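Local coordinates for NAD-dependent deacetylase 2 (Archaeoglobus fulgidus, PDB 1S7G) that removes acetyl groups from protein lysines in an NAD-dependent reaction, acting on the chromatin protein Alba and so helping to repress transcription, at the interface of chains A and B. Numbering follows the deposited sequence. Chains: chain A/B, NAD-dependent deacetylase 2.

The interface of chains A and B. Residues chain A 169, 171-172, 175; chain B 168-169, 171.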
loop_
_atom_site.group_PDB
_atom_site.type_symbol
_atom_site.label_atom_id
_atom_site.label_comp_id
_atom_site.label_asym_id
_atom_site.label_seq_id
_atom_site.Cartn_x
_atom_site.Cartn_y
_atom_site.Cartn_z
ATOM N N LEU A 169 4.136 -16.201 -0.227
ATOM C CA LEU A 169 3.144 -15.138 -0.332
ATOM C C LEU A 169 3.649 -14.129 -1.359
ATOM O O LEU A 169 4.845 -14.031 -1.594
ATOM C CB LEU A 169 2.965 -14.455 1.024
ATOM C CG LEU A 169 2.313 -15.348 2.086
ATOM C CD1 LEU A 169 2.316 -14.653 3.437
ATOM C CD2 LEU A 169 0.888 -15.678 1.663
ATOM N N GLN A 171 5.355 -11.421 -2.400
ATOM C CA GLN A 171 6.281 -10.526 -1.716
ATOM C C GLN A 171 6.080 -9.030 -1.922
ATOM O O GLN A 171 6.024 -8.280 -0.950
ATOM C CB GLN A 171 7.727 -10.900 -2.070
ATOM C CG GLN A 171 8.102 -12.319 -1.665
ATOM C CD GLN A 171 7.952 -12.553 -0.172
ATOM O OE1 GLN A 171 8.645 -11.934 0.636
ATOM N NE2 GLN A 171 7.040 -13.447 0.201
ATOM N N ARG A 172 5.978 -8.580 -3.167
ATOM C CA ARG A 172 5.798 -7.152 -3.388
ATOM C C ARG A 172 4.500 -6.623 -2.783
ATOM O O ARG A 172 4.442 -5.474 -2.350
ATOM C CB ARG A 172 5.880 -6.824 -4.882
ATOM C CG ARG A 172 7.292 -7.017 -5.445
ATOM C CD ARG A 172 7.382 -6.718 -6.937
ATOM N NE ARG A 172 7.285 -5.291 -7.245
ATOM C CZ ARG A 172 8.212 -4.383 -6.941
ATOM N NH1 ARG A 172 9.329 -4.739 -6.307
ATOM N NH2 ARG A 172 8.027 -3.114 -7.282
ATOM N N PHE A 175 4.973 -6.651 1.033
ATOM C CA PHE A 175 5.885 -5.549 1.291
ATOM C C PHE A 175 5.090 -4.240 1.343
ATOM O O PHE A 175 5.277 -3.429 2.245
ATOM C CB PHE A 175 6.932 -5.505 0.173
ATOM C CG PHE A 175 7.928 -4.398 0.308
ATOM C CD1 PHE A 175 9.040 -4.542 1.132
ATOM C CD2 PHE A 175 7.764 -3.209 -0.408
ATOM C CE1 PHE A 175 9.983 -3.514 1.243
ATOM C CE2 PHE A 175 8.700 -2.175 -0.304
ATOM C CZ PHE A 175 9.811 -2.330 0.524
ATOM N N PRO B 168 12.027 -7.118 -2.783
ATOM C CA PRO B 168 11.977 -8.496 -3.282
ATOM C C PRO B 168 11.589 -8.542 -4.770
ATOM O O PRO B 168 11.192 -7.523 -5.348
ATOM C CB PRO B 168 10.933 -9.145 -2.378
ATOM C CG PRO B 168 9.970 -8.017 -2.129
ATOM C CD PRO B 168 10.892 -6.838 -1.880
ATOM N N LEU B 169 11.707 -9.720 -5.383
ATOM C CA LEU B 169 11.370 -9.889 -6.796
ATOM C C LEU B 169 9.897 -10.273 -6.919
ATOM O O LEU B 169 9.299 -10.752 -5.961
ATOM C CB LEU B 169 12.218 -11.008 -7.415
ATOM C CG LEU B 169 13.755 -10.992 -7.408
ATOM C CD1 LEU B 169 14.259 -9.870 -8.293
ATOM C CD2 LEU B 169 14.285 -10.851 -5.975
ATOM N N GLN B 171 7.202 -12.522 -7.251
ATOM C CA GLN B 171 7.102 -13.981 -7.139
ATOM C C GLN B 171 6.335 -14.687 -8.249
ATOM O O GLN B 171 6.790 -15.711 -8.758
ATOM C CB GLN B 171 6.525 -14.370 -5.778
ATOM C CG GLN B 171 7.453 -15.268 -4.971
ATOM C CD GLN B 171 8.800 -14.626 -4.668
ATOM O OE1 GLN B 171 9.673 -15.258 -4.078
ATOM N NE2 GLN B 171 8.975 -13.364 -5.067
#
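B:Pro168 presses its ring against A:Gln171, the first residue of helix 171-183, where two copies of this sirtuin (Sir2 family) meet. The tighter packing is here. Ring atoms CB and CG of B:Pro168 both lie against the side-chain CB of A:Gln171, with CG at 3.7 Å from that CB. The ring also sits over the first turn of the helix. Its CD lies over the face of A:Phe175, toward the rim, 4.2 Å from ring atom CD1. With CG anti to its backbone N (chi1 179°), A:Phe175 turns this ring face toward the proline. B:Pro168 hides 77 Å² of its surface in this contact.

At the carbonyl of the proline, the chain of A:Arg172 folds near its end, through chi3 (72°) and chi4 together. The edge of its guanidinium faces the carbonyl O of B:Pro168, in plane. The bond from NH1 to that O is weak, at 3.5 Å.

The looser, thinner part is the meeting of the two glutamines, where B:Gln171 hides 20 Å². Their side chains cross obliquely, with amide planes 59° apart, and the two amides do not bond to each other. The amide of B:Gln171 meets aliphatic carbon: its NE2 is 3.7 Å from CG of A:Gln171. The amide of A:Gln171 turns back on its own chain. Its NE2 donates to the carbonyl O of A:Leu169 at 2.9 Å, from above the carbonyl plane. This bond should limit rotation of the amide. The patch belongs to a contact without exact two-fold symmetry, and it may reflect crystal packing.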